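Local coordinates for putative phosphatase/phosphodiesterase MPN_349 (Mycoplasma pneumoniae M129, PDB 1T71), which probably hydrolyses phosphate esters, with 2',3'-cyclic nucleotides as the family's likely substrates, at a site that holds two iron ions, at residues A[8-13]-A[38-43]; A[66-71]-A[118-123]; A[202-207]-A[244-249]. All blocks are in the same frame, centred on the assembly; numbering follows the deposited sequence.

Contact 1: residues A[8-13]-A[38-43]; sequences IFLGDV and VIVNAE. With FE (Fe (III) ion), chain B; FE (Fe (III) ion), chain C.
The di-iron centre of this calcineurin-like metallophosphoesterase sits where two neighbouring parallel strands of the central beta-sandwich end, and residues 8-13 and 38-43 are those strands with the loops that follow them. Ile-8, Phe-9 and Leu-10 pair with Val-38, Ile-39 and Val-40. The ladder alternates: Ile-39 N donates almost straight to Ile-8 O (2.9 Å, 174°), Ile-39 O receives Leu-10 N, and Asn-41 N reaches Leu-10 O. Past Gly-11 the register slips by one residue, and Val-13 N closes on Asn-41 O at 2.9 Å. On one face the ring of Phe-9 crosses Ile-39 obliquely, CD2 lying 3.9 Å from Ile-39 CB; on the other, Leu-10 and Val-40 run side by side.

Toward the metal, polar side chains take over one face. The Asp-12 carboxylate and the Asn-41 amide stack with their planes only 8° apart. Asn-41, its CG anti to the backbone N, forms an Asx turn by taking Glu-43 N on OD1, while its ND2 is hydrogen-bonded to Asp-156 OD1. The Glu-43 chain, bent at chi2, sets its carboxylate nearly perpendicular to that of Asp-12, and OE2 is hydrogen-bonded to His-72 N. Asp-12 OD2 and Glu-43 OE1, 3.3 Å apart, share the chain B iron, and the same OE1 bridges to the chain C iron, 2.2 Å from each metal.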
ATOM      1  N   ILE A   8      -0.533   2.025 -12.012  1.00 27.20           N
ATOM      2  CA  ILE A   8      -0.964   3.011 -11.027  1.00 26.01           C
ATOM      3  C   ILE A   8      -0.990   2.262  -9.699  1.00 25.83           C
ATOM      4  O   ILE A   8      -1.689   1.256  -9.568  1.00 24.79           O
ATOM      5  CB  ILE A   8      -2.383   3.558 -11.307  1.00 30.14           C
ATOM      6  CG1 ILE A   8      -2.332   4.622 -12.403  1.00 28.79           C
ATOM      7  CG2 ILE A   8      -2.971   4.157 -10.021  1.00 28.06           C
ATOM      8  CD1 ILE A   8      -3.701   5.216 -12.745  1.00 28.53           C
ATOM      9  N   PHE A   9      -0.209   2.732  -8.729  1.00 27.97           N
ATOM     10  CA  PHE A   9      -0.162   2.104  -7.412  1.00 27.48           C
ATOM     11  C   PHE A   9      -0.663   3.100  -6.364  1.00 27.49           C
ATOM     12  O   PHE A   9      -0.107   4.190  -6.223  1.00 28.89           O
ATOM     13  CB  PHE A   9       1.270   1.663  -7.080  1.00 25.77           C
ATOM     14  CG  PHE A   9       1.385   0.920  -5.778  1.00 26.90           C
ATOM     15  CD1 PHE A   9       1.270   1.589  -4.565  1.00 26.26           C
ATOM     16  CD2 PHE A   9       1.543  -0.463  -5.767  1.00 26.81           C
ATOM     17  CE1 PHE A   9       1.305   0.890  -3.352  1.00 28.96           C
ATOM     18  CE2 PHE A   9       1.578  -1.169  -4.566  1.00 28.28           C
ATOM     19  CZ  PHE A   9       1.457  -0.493  -3.356  1.00 27.08           C
ATOM     20  N   LEU A  10      -1.712   2.727  -5.634  1.00 28.28           N
ATOM     21  CA  LEU A  10      -2.286   3.601  -4.611  1.00 27.49           C
ATOM     22  C   LEU A  10      -1.954   3.103  -3.207  1.00 27.99           C
ATOM     23  O   LEU A  10      -1.962   1.894  -2.951  1.00 29.53           O
ATOM     24  CB  LEU A  10      -3.808   3.690  -4.778  1.00 20.33           C
ATOM     25  CG  LEU A  10      -4.339   4.111  -6.155  1.00 20.01           C
ATOM     26  CD1 LEU A  10      -5.830   4.415  -6.057  1.00 18.34           C
ATOM     27  CD2 LEU A  10      -3.599   5.334  -6.653  1.00 19.48           C
ATOM     28  N   GLY A  11      -1.676   4.041  -2.305  1.00 24.27           N
ATOM     29  CA  GLY A  11      -1.325   3.697  -0.935  1.00 24.09           C
ATOM     30  C   GLY A  11      -2.495   3.271  -0.064  1.00 25.49           C
ATOM     31  O   GLY A  11      -3.653   3.359  -0.469  1.00 25.94           O
ATOM     32  N   ASP A  12      -2.172   2.818   1.146  1.00 23.87           N
ATOM     33  CA  ASP A  12      -3.139   2.335   2.128  1.00 22.62           C
ATOM     34  C   ASP A  12      -4.540   2.914   2.036  1.00 20.86           C
ATOM     35  O   ASP A  12      -4.746   4.098   2.309  1.00 19.61           O
ATOM     36  CB  ASP A  12      -2.612   2.577   3.552  1.00 23.51           C
ATOM     37  CG  ASP A  12      -1.295   1.874   3.817  1.00 27.74           C
ATOM     38  OD1 ASP A  12      -0.381   1.976   2.962  1.00 26.11           O
ATOM     39  OD2 ASP A  12      -1.171   1.231   4.883  1.00 25.55           O
ATOM     40  N   VAL A  13      -5.499   2.064   1.669  1.00 22.06           N
ATOM     41  CA  VAL A  13      -6.904   2.466   1.579  1.00 22.24           C
ATOM     42  C   VAL A  13      -7.411   2.492   3.017  1.00 21.76           C
ATOM     43  O   VAL A  13      -7.318   1.494   3.726  1.00 24.32           O
ATOM     44  CB  VAL A  13      -7.737   1.451   0.773  1.00 17.56           C
ATOM     45  CG1 VAL A  13      -9.200   1.846   0.803  1.00 19.77           C
ATOM     46  CG2 VAL A  13      -7.246   1.401  -0.657  1.00 16.70           C
ATOM     47  N   VAL A  38      -4.091  -1.430 -12.159  1.00 28.95           N
ATOM     48  CA  VAL A  38      -4.224  -0.670 -10.924  1.00 26.53           C
ATOM     49  C   VAL A  38      -3.979  -1.593  -9.731  1.00 26.48           C
ATOM     50  O   VAL A  38      -4.626  -2.632  -9.588  1.00 25.45           O
ATOM     51  CB  VAL A  38      -5.639  -0.043 -10.792  1.00 28.34           C
ATOM     52  CG1 VAL A  38      -5.779   0.672  -9.443  1.00 25.25           C
ATOM     53  CG2 VAL A  38      -5.888   0.926 -11.932  1.00 26.94           C
ATOM     54  N   ILE A  39      -3.030  -1.211  -8.884  1.00 27.50           N
ATOM     55  CA  ILE A  39      -2.678  -1.986  -7.703  1.00 26.91           C
ATOM     56  C   ILE A  39      -2.854  -1.084  -6.485  1.00 27.57           C
ATOM     57  O   ILE A  39      -2.527   0.108  -6.538  1.00 27.35           O
ATOM     58  CB  ILE A  39      -1.204  -2.443  -7.768  1.00 26.63           C
ATOM     59  CG1 ILE A  39      -0.917  -3.079  -9.132  1.00 26.37           C
ATOM     60  CG2 ILE A  39      -0.903  -3.432  -6.640  1.00 24.48           C
ATOM     61  CD1 ILE A  39       0.540  -3.413  -9.359  1.00 26.67           C
ATOM     62  N   VAL A  40      -3.385  -1.630  -5.397  1.00 23.41           N
ATOM     63  CA  VAL A  40      -3.559  -0.825  -4.196  1.00 22.65           C
ATOM     64  C   VAL A  40      -3.316  -1.633  -2.938  1.00 22.25           C
ATOM     65  O   VAL A  40      -3.520  -2.842  -2.912  1.00 21.79           O
ATOM     66  CB  VAL A  40      -4.979  -0.205  -4.102  1.00 26.58           C
ATOM     67  CG1 VAL A  40      -5.395   0.348  -5.463  1.00 26.02           C
ATOM     68  CG2 VAL A  40      -5.989  -1.237  -3.599  1.00 25.76           C
ATOM     69  N   ASN A  41      -2.837  -0.956  -1.902  1.00 22.40           N
ATOM     70  CA  ASN A  41      -2.627  -1.593  -0.611  1.00 21.54           C
ATOM     71  C   ASN A  41      -3.951  -1.265   0.080  1.00 21.23           C
ATOM     72  O   ASN A  41      -4.321  -0.095   0.184  1.00 20.06           O
ATOM     73  CB  ASN A  41      -1.457  -0.943   0.132  1.00 22.26           C
ATOM     74  CG  ASN A  41      -1.220  -1.562   1.491  1.00 22.46           C
ATOM     75  OD1 ASN A  41      -2.126  -1.620   2.320  1.00 22.19           O
ATOM     76  ND2 ASN A  41       0.004  -2.033   1.729  1.00 22.39           N
ATOM     77  N   ALA A  42      -4.670  -2.289   0.532  1.00 20.67           N
ATOM     78  CA  ALA A  42      -5.975  -2.093   1.165  1.00 21.47           C
ATOM     79  C   ALA A  42      -6.035  -2.523   2.623  1.00 20.87           C
ATOM     80  O   ALA A  42      -7.110  -2.813   3.150  1.00 20.49           O
ATOM     81  CB  ALA A  42      -7.042  -2.849   0.364  1.00 20.38           C
ATOM     82  N   GLU A  43      -4.886  -2.525   3.288  1.00 23.08           N
ATOM     83  CA  GLU A  43      -4.815  -2.968   4.676  1.00 24.04           C
ATOM     84  C   GLU A  43      -5.665  -2.238   5.719  1.00 24.86           C
ATOM     85  O   GLU A  43      -5.856  -2.763   6.815  1.00 27.39           O
ATOM     86  CB  GLU A  43      -3.359  -2.974   5.150  1.00 21.32           C
ATOM     87  CG  GLU A  43      -2.862  -1.633   5.635  1.00 19.97           C
ATOM     88  CD  GLU A  43      -2.031  -1.759   6.891  1.00 23.09           C
ATOM     89  OE1 GLU A  43      -1.696  -0.714   7.473  1.00 20.15           O
ATOM     90  OE2 GLU A  43      -1.717  -2.903   7.299  1.00 24.04           O
TER
HETATM   91 FE    FE B 301      -1.836   1.400   6.979  1.00 24.94          FE
HETATM   92 FE    FE C 302       0.306  -0.449   8.408  1.00 27.01          FE

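Contact 2: residues A[66-71]-A[118-123]; sequences YITMGN and IRITNL. With FE (Fe (III) ion), chain C.
Two layers of the metallophosphoesterase beta-sandwich face each other here: strand 66-68 belongs to one sheet and strand 117-124 to the other. Their short segments run 24° apart in direction and approach no closer than 8.0 Å, so side chains and not backbone pairing fill the gap. The tight part is apolar and centres on Ile-120. Its CG1 stands anti to the carbonyl carbon and chi2 is extended (179°), which carries CD1 to 3.8 Å from Tyr-66 CB, with the ring root CG just as near; the two side chains cross obliquely. The other branch, CG2, meets Thr-68 CG2 at 3.8 Å, roughly at a right angle. Thr-68 thus offers its methyl to the isoleucine, while OG1 is hydrogen-bonded to Asp-156.

The Asn-122 side chain, CG anti to the backbone N, still reaches the backbone of Met-69, whose own thioether bends away; past that point the segments part, Gly-70 touching little and Asn-71 nothing. Tyr-66, at the other end, is partly exposed and stacks on Phe-111. Asn-71, also partly exposed, places OD1 2.2 Å from the chain C iron, beside Glu-43 and His-183. Hydrocarbon packing between the sheets thus gives way to polar groups toward the iron, so the metal ligand Asn-71 lies on the loop just past the apolar interface.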
ATOM      1  N   TYR A  66      -5.250  -5.473  -8.580  1.00 29.18           N
ATOM      2  CA  TYR A  66      -4.505  -6.273  -7.615  1.00 29.19           C
ATOM      3  C   TYR A  66      -4.409  -5.574  -6.261  1.00 28.91           C
ATOM      4  O   TYR A  66      -4.465  -4.348  -6.175  1.00 30.57           O
ATOM      5  CB  TYR A  66      -3.115  -6.573  -8.173  1.00 29.02           C
ATOM      6  CG  TYR A  66      -3.150  -7.494  -9.374  1.00 29.25           C
ATOM      7  CD1 TYR A  66      -3.292  -8.870  -9.212  1.00 30.57           C
ATOM      8  CD2 TYR A  66      -3.092  -6.986 -10.674  1.00 30.54           C
ATOM      9  CE1 TYR A  66      -3.377  -9.724 -10.311  1.00 31.01           C
ATOM     10  CE2 TYR A  66      -3.181  -7.832 -11.785  1.00 30.70           C
ATOM     11  CZ  TYR A  66      -3.323  -9.200 -11.592  1.00 32.17           C
ATOM     12  OH  TYR A  66      -3.421 -10.054 -12.668  1.00 30.49           O
ATOM     13  N   ILE A  67      -4.257  -6.360  -5.203  1.00 25.74           N
ATOM     14  CA  ILE A  67      -4.201  -5.813  -3.858  1.00 24.61           C
ATOM     15  C   ILE A  67      -3.036  -6.331  -3.014  1.00 24.50           C
ATOM     16  O   ILE A  67      -2.735  -7.528  -3.024  1.00 23.74           O
ATOM     17  CB  ILE A  67      -5.516  -6.134  -3.113  1.00 23.94           C
ATOM     18  CG1 ILE A  67      -6.662  -5.307  -3.697  1.00 24.71           C
ATOM     19  CG2 ILE A  67      -5.369  -5.865  -1.636  1.00 24.37           C
ATOM     20  CD1 ILE A  67      -8.003  -5.576  -3.036  1.00 25.06           C
ATOM     21  N   THR A  68      -2.385  -5.421  -2.292  1.00 20.54           N
ATOM     22  CA  THR A  68      -1.290  -5.785  -1.388  1.00 22.02           C
ATOM     23  C   THR A  68      -1.779  -5.384   0.009  1.00 21.81           C
ATOM     24  O   THR A  68      -2.695  -4.563   0.119  1.00 20.47           O
ATOM     25  CB  THR A  68       0.033  -5.041  -1.735  1.00 23.35           C
ATOM     26  OG1 THR A  68      -0.179  -3.625  -1.726  1.00 22.86           O
ATOM     27  CG2 THR A  68       0.527  -5.462  -3.111  1.00 22.00           C
ATOM     28  N   MET A  69      -1.189  -5.946   1.066  1.00 19.98           N
ATOM     29  CA  MET A  69      -1.641  -5.632   2.420  1.00 21.54           C
ATOM     30  C   MET A  69      -0.546  -5.188   3.390  1.00 21.76           C
ATOM     31  O   MET A  69       0.440  -4.573   2.983  1.00 22.53           O
ATOM     32  CB  MET A  69      -2.401  -6.836   2.994  1.00 24.95           C
ATOM     33  CG  MET A  69      -3.658  -7.223   2.213  1.00 24.72           C
ATOM     34  SD  MET A  69      -5.080  -6.133   2.509  1.00 30.17           S
ATOM     35  CE  MET A  69      -4.914  -5.079   1.300  1.00 30.98           C
ATOM     36  N   GLY A  70      -0.725  -5.491   4.675  1.00 24.93           N
ATOM     37  CA  GLY A  70       0.254  -5.076   5.668  1.00 22.71           C
ATOM     38  C   GLY A  70       0.108  -5.702   7.040  1.00 22.64           C
ATOM     39  O   GLY A  70      -0.115  -6.909   7.167  1.00 24.72           O
ATOM     40  N   ASN A  71       0.229  -4.892   8.083  1.00 21.17           N
ATOM     41  CA  ASN A  71       0.137  -5.433   9.429  1.00 22.13           C
ATOM     42  C   ASN A  71      -1.277  -5.715   9.912  1.00 22.13           C
ATOM     43  O   ASN A  71      -1.465  -6.510  10.822  1.00 24.83           O
ATOM     44  CB  ASN A  71       0.882  -4.530  10.423  1.00 22.20           C
ATOM     45  CG  ASN A  71       0.473  -3.080  10.320  1.00 25.13           C
ATOM     46  OD1 ASN A  71       0.542  -2.479   9.250  1.00 25.45           O
ATOM     47  ND2 ASN A  71       0.051  -2.504  11.439  1.00 26.56           N
ATOM     48  N   ILE A 118       4.769 -10.904 -14.796  1.00 40.75           N
ATOM     49  CA  ILE A 118       4.820  -9.922 -13.720  1.00 38.30           C
ATOM     50  C   ILE A 118       4.622 -10.515 -12.330  1.00 36.76           C
ATOM     51  O   ILE A 118       3.706 -11.305 -12.099  1.00 36.01           O
ATOM     52  CB  ILE A 118       3.764  -8.828 -13.945  1.00 37.89           C
ATOM     53  CG1 ILE A 118       3.952  -8.215 -15.337  1.00 37.99           C
ATOM     54  CG2 ILE A 118       3.877  -7.758 -12.860  1.00 38.21           C
ATOM     55  CD1 ILE A 118       2.906  -7.175 -15.705  1.00 37.38           C
ATOM     56  N   ARG A 119       5.484 -10.113 -11.403  1.00 32.70           N
ATOM     57  CA  ARG A 119       5.409 -10.596 -10.035  1.00 30.83           C
ATOM     58  C   ARG A 119       5.088  -9.463  -9.058  1.00 29.28           C
ATOM     59  O   ARG A 119       5.610  -8.355  -9.186  1.00 28.52           O
ATOM     60  CB  ARG A 119       6.735 -11.243  -9.651  1.00 34.60           C
ATOM     61  CG  ARG A 119       6.643 -12.216  -8.506  1.00 35.16           C
ATOM     62  CD  ARG A 119       7.962 -12.937  -8.276  1.00 38.32           C
ATOM     63  NE  ARG A 119       7.777 -14.067  -7.376  1.00 44.39           N
ATOM     64  CZ  ARG A 119       7.512 -15.307  -7.771  1.00 44.64           C
ATOM     65  NH1 ARG A 119       7.413 -15.592  -9.059  1.00 44.53           N
ATOM     66  NH2 ARG A 119       7.330 -16.259  -6.869  1.00 47.47           N
ATOM     67  N   ILE A 120       4.200  -9.734  -8.106  1.00 28.74           N
ATOM     68  CA  ILE A 120       3.848  -8.743  -7.093  1.00 27.31           C
ATOM     69  C   ILE A 120       4.124  -9.372  -5.739  1.00 26.62           C
ATOM     70  O   ILE A 120       3.583 -10.436  -5.417  1.00 26.13           O
ATOM     71  CB  ILE A 120       2.357  -8.330  -7.152  1.00 26.47           C
ATOM     72  CG1 ILE A 120       2.043  -7.646  -8.484  1.00 24.99           C
ATOM     73  CG2 ILE A 120       2.045  -7.370  -5.999  1.00 23.36           C
ATOM     74  CD1 ILE A 120       0.578  -7.235  -8.633  1.00 22.81           C
ATOM     75  N   THR A 121       4.975  -8.716  -4.956  1.00 24.80           N
ATOM     76  CA  THR A 121       5.361  -9.203  -3.639  1.00 24.47           C
ATOM     77  C   THR A 121       5.099  -8.154  -2.558  1.00 25.18           C
ATOM     78  O   THR A 121       5.321  -6.958  -2.763  1.00 24.53           O
ATOM     79  CB  THR A 121       6.857  -9.587  -3.626  1.00 26.70           C
ATOM     80  OG1 THR A 121       7.093 -10.584  -4.625  1.00 26.46           O
ATOM     81  CG2 THR A 121       7.268 -10.139  -2.265  1.00 25.13           C
ATOM     82  N   ASN A 122       4.635  -8.626  -1.405  1.00 25.87           N
ATOM     83  CA  ASN A 122       4.309  -7.786  -0.255  1.00 25.41           C
ATOM     84  C   ASN A 122       5.139  -8.297   0.923  1.00 24.74           C
ATOM     85  O   ASN A 122       5.206  -9.499   1.164  1.00 25.69           O
ATOM     86  CB  ASN A 122       2.796  -7.897   0.032  1.00 24.64           C
ATOM     87  CG  ASN A 122       2.332  -7.037   1.215  1.00 27.54           C
ATOM     88  OD1 ASN A 122       2.847  -5.934   1.459  1.00 26.86           O
ATOM     89  ND2 ASN A 122       1.326  -7.533   1.935  1.00 21.43           N
ATOM     90  N   LEU A 123       5.786  -7.388   1.642  1.00 24.99           N
ATOM     91  CA  LEU A 123       6.617  -7.771   2.784  1.00 23.96           C
ATOM     92  C   LEU A 123       6.416  -6.826   3.963  1.00 24.63           C
ATOM     93  O   LEU A 123       6.007  -5.678   3.785  1.00 25.48           O
ATOM     94  CB  LEU A 123       8.093  -7.756   2.388  1.00 22.52           C
ATOM     95  CG  LEU A 123       8.565  -8.764   1.336  1.00 25.48           C
ATOM     96  CD1 LEU A 123       9.752  -8.189   0.570  1.00 24.21           C
ATOM     97  CD2 LEU A 123       8.941 -10.075   2.018  1.00 19.35           C
TER
HETATM   98 FE    FE C 302       0.306  -0.449   8.408  1.00 27.01          FE

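Contact 3: residues A[202-207]-A[244-249]; sequences TDVGMC and NGVFFE
Asn-244 and Val-204 carry this contact, one pointing its amide across at the opposing backbone and the other setting one methyl on a glycine and the second against a valine. The Asn-244 side chain sets off toward residues 204-207, with CG anti to the carbonyl carbon (chi1 -68°). This brings ND2 to Met-206 O at 2.8 Å in a practically straight bond (178°), the acceptor lying in the plane of the amide and the donor in the plane of the carbonyl. The amide is gripped at its other end too, since OD1 receives Arg-264 NE, which fixes its rotation. Cys-207, its SG beside its own backbone N, comes in next to the Asn-244 backbone; Asn-244 N gives it a weak hydrogen bond of 3.6 Å.

Val-204 meets the strand one residue further on. CG1, anti to the backbone N, rests 3.5 Å from Gly-245 CA, and CG2 touches Val-246 CG2 more loosely, at 4.3 Å. Phe-180 touches both valines. A water bridges the backbones, donating to Val-204 O (3.0 Å) and to Gly-245 O (2.9 Å).

Between these groups Gly-205, at positive phi (108°), passes over Asn-244 CB; a CB on it would collide there and would also jam against the preceding carbonyl. The turn leading in is set by Asp-203, whose OD1 uses its anti lone pair to accept Gly-205 N. Met-206 sets off away from the strand and packs on His-185, an iron ligand. Thus an Asx turn and a glycine steer the chain from strand 199-201 to the short, weakly bonded strand 206-207, joining the N-terminal half of strand 241-249 to the rim of the di-iron site of a calcineurin-like metallophosphoesterase.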
ATOM      1  N   THR A 202      10.006   6.268  -0.562  1.00 22.46           N
ATOM      2  CA  THR A 202      10.005   5.859   0.837  1.00 22.02           C
ATOM      3  C   THR A 202       8.606   5.489   1.317  1.00 20.73           C
ATOM      4  O   THR A 202       8.441   4.496   2.022  1.00 20.96           O
ATOM      5  CB  THR A 202      10.617   6.955   1.734  1.00 17.89           C
ATOM      6  OG1 THR A 202      11.995   7.123   1.380  1.00 17.29           O
ATOM      7  CG2 THR A 202      10.539   6.555   3.209  1.00 19.10           C
ATOM      8  N   ASP A 203       7.609   6.285   0.938  1.00 16.23           N
ATOM      9  CA  ASP A 203       6.224   5.987   1.302  1.00 18.47           C
ATOM     10  C   ASP A 203       5.233   6.584   0.301  1.00 17.66           C
ATOM     11  O   ASP A 203       5.257   7.783   0.017  1.00 18.13           O
ATOM     12  CB  ASP A 203       5.896   6.482   2.720  1.00 18.34           C
ATOM     13  CG  ASP A 203       4.729   5.719   3.341  1.00 23.56           C
ATOM     14  OD1 ASP A 203       3.623   5.715   2.740  1.00 20.72           O
ATOM     15  OD2 ASP A 203       4.917   5.110   4.421  1.00 22.81           O
ATOM     16  N   VAL A 204       4.361   5.734  -0.233  1.00 17.77           N
ATOM     17  CA  VAL A 204       3.361   6.173  -1.199  1.00 19.86           C
ATOM     18  C   VAL A 204       2.319   7.087  -0.558  1.00 20.17           C
ATOM     19  O   VAL A 204       1.802   8.010  -1.187  1.00 22.63           O
ATOM     20  CB  VAL A 204       2.627   4.967  -1.820  1.00 22.57           C
ATOM     21  CG1 VAL A 204       1.525   5.452  -2.770  1.00 22.36           C
ATOM     22  CG2 VAL A 204       3.617   4.081  -2.553  1.00 22.82           C
ATOM     23  N   GLY A 205       2.014   6.839   0.705  1.00 26.62           N
ATOM     24  CA  GLY A 205       1.009   7.648   1.368  1.00 27.73           C
ATOM     25  C   GLY A 205      -0.263   6.846   1.567  1.00 26.69           C
ATOM     26  O   GLY A 205      -0.282   5.634   1.353  1.00 28.46           O
ATOM     27  N   MET A 206      -1.332   7.533   1.944  1.00 24.60           N
ATOM     28  CA  MET A 206      -2.611   6.892   2.222  1.00 24.65           C
ATOM     29  C   MET A 206      -3.778   7.408   1.377  1.00 24.42           C
ATOM     30  O   MET A 206      -3.764   8.542   0.887  1.00 23.56           O
ATOM     31  CB  MET A 206      -2.932   7.092   3.713  1.00 26.47           C
ATOM     32  CG  MET A 206      -4.367   6.820   4.138  1.00 28.62           C
ATOM     33  SD  MET A 206      -4.711   7.327   5.861  1.00 29.43           S
ATOM     34  CE  MET A 206      -4.618   9.097   5.708  1.00 26.84           C
ATOM     35  N   CYS A 207      -4.775   6.551   1.188  1.00 22.37           N
ATOM     36  CA  CYS A 207      -5.997   6.922   0.484  1.00 22.77           C
ATOM     37  C   CYS A 207      -7.062   6.784   1.577  1.00 22.92           C
ATOM     38  O   CYS A 207      -7.524   5.683   1.868  1.00 21.10           O
ATOM     39  CB  CYS A 207      -6.288   5.964  -0.674  1.00 22.81           C
ATOM     40  SG  CYS A 207      -5.134   6.082  -2.079  1.00 23.60           S
ATOM     41  N   ASN A 244      -3.412   9.210  -2.552  1.00 22.02           N
ATOM     42  CA  ASN A 244      -1.984   9.268  -2.818  1.00 21.24           C
ATOM     43  C   ASN A 244      -1.524   8.007  -3.531  1.00 22.39           C
ATOM     44  O   ASN A 244      -1.872   6.890  -3.141  1.00 21.05           O
ATOM     45  CB  ASN A 244      -1.221   9.436  -1.508  1.00 22.23           C
ATOM     46  CG  ASN A 244      -1.460  10.788  -0.870  1.00 23.74           C
ATOM     47  OD1 ASN A 244      -0.835  11.779  -1.246  1.00 25.09           O
ATOM     48  ND2 ASN A 244      -2.382  10.841   0.087  1.00 22.27           N
ATOM     49  N   GLY A 245      -0.742   8.184  -4.587  1.00 25.68           N
ATOM     50  CA  GLY A 245      -0.276   7.031  -5.325  1.00 24.69           C
ATOM     51  C   GLY A 245       0.897   7.337  -6.222  1.00 26.15           C
ATOM     52  O   GLY A 245       1.466   8.434  -6.194  1.00 26.81           O
ATOM     53  N   VAL A 246       1.265   6.348  -7.020  1.00 23.00           N
ATOM     54  CA  VAL A 246       2.369   6.484  -7.942  1.00 22.74           C
ATOM     55  C   VAL A 246       2.026   5.888  -9.298  1.00 23.95           C
ATOM     56  O   VAL A 246       1.504   4.768  -9.385  1.00 22.15           O
ATOM     57  CB  VAL A 246       3.619   5.757  -7.419  1.00 21.97           C
ATOM     58  CG1 VAL A 246       4.705   5.749  -8.492  1.00 20.08           C
ATOM     59  CG2 VAL A 246       4.117   6.424  -6.151  1.00 22.18           C
ATOM     60  N   PHE A 247       2.294   6.654 -10.349  1.00 22.49           N
ATOM     61  CA  PHE A 247       2.095   6.167 -11.702  1.00 22.79           C
ATOM     62  C   PHE A 247       3.484   5.832 -12.221  1.00 22.79           C
ATOM     63  O   PHE A 247       4.421   6.600 -12.010  1.00 23.98           O
ATOM     64  CB  PHE A 247       1.481   7.233 -12.611  1.00 26.72           C
ATOM     65  CG  PHE A 247       1.805   7.033 -14.071  1.00 27.52           C
ATOM     66  CD1 PHE A 247       2.894   7.681 -14.651  1.00 28.47           C
ATOM     67  CD2 PHE A 247       1.072   6.141 -14.843  1.00 27.43           C
ATOM     68  CE1 PHE A 247       3.252   7.432 -15.987  1.00 30.67           C
ATOM     69  CE2 PHE A 247       1.418   5.884 -16.175  1.00 30.82           C
ATOM     70  CZ  PHE A 247       2.513   6.530 -16.748  1.00 29.75           C
ATOM     71  N   PHE A 248       3.632   4.683 -12.868  1.00 24.41           N
ATOM     72  CA  PHE A 248       4.924   4.326 -13.437  1.00 25.95           C
ATOM     73  C   PHE A 248       4.748   3.427 -14.645  1.00 26.63           C
ATOM     74  O   PHE A 248       3.824   2.616 -14.694  1.00 25.92           O
ATOM     75  CB  PHE A 248       5.841   3.636 -12.406  1.00 22.11           C
ATOM     76  CG  PHE A 248       5.361   2.286 -11.949  1.00 22.08           C
ATOM     77  CD1 PHE A 248       4.371   2.172 -10.980  1.00 22.52           C
ATOM     78  CD2 PHE A 248       5.922   1.124 -12.471  1.00 24.07           C
ATOM     79  CE1 PHE A 248       3.944   0.917 -10.530  1.00 23.93           C
ATOM     80  CE2 PHE A 248       5.507  -0.136 -12.034  1.00 23.34           C
ATOM     81  CZ  PHE A 248       4.512  -0.239 -11.057  1.00 22.96           C
ATOM     82  N   GLU A 249       5.619   3.593 -15.636  1.00 29.07           N
ATOM     83  CA  GLU A 249       5.554   2.751 -16.822  1.00 32.32           C
ATOM     84  C   GLU A 249       6.913   2.123 -17.101  1.00 32.60           C
ATOM     85  O   GLU A 249       7.951   2.792 -17.099  1.00 32.03           O
ATOM     86  CB  GLU A 249       5.050   3.534 -18.039  1.00 41.37           C
ATOM     87  CG  GLU A 249       6.075   4.336 -18.793  1.00 45.01           C
ATOM     88  CD  GLU A 249       5.500   4.905 -20.080  1.00 47.02           C
ATOM     89  OE1 GLU A 249       4.981   4.116 -20.903  1.00 46.36           O
ATOM     90  OE2 GLU A 249       5.564   6.140 -20.266  1.00 48.71           O
TER
HETATM   91  O   HOH W   1       2.416   9.523  -3.655  1.00 29.95           O

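The three contacts follow one another along the chain without overlap. Strands 66-68, 37-41, 6-10 and 241-249 are consecutive in one mixed sheet, so contact 1 lies in the middle, with contact 2 about 9 Å and contact 3 about 8 Å from it, centre to centre. Contacts 2 and 3 do not touch; their centres lie about 14 Å apart. Contact 2 also spans to the second sheet, through strand 117-124, while strand 12-13 of contact 1 pairs with strand 206-207 of contact 3. Contacts 1 and 2 supply the iron ligands Asp-12, Glu-43 and Asn-71; Asn-44, His-158, His-183 and His-185 complete the centre, which contact 3 borders.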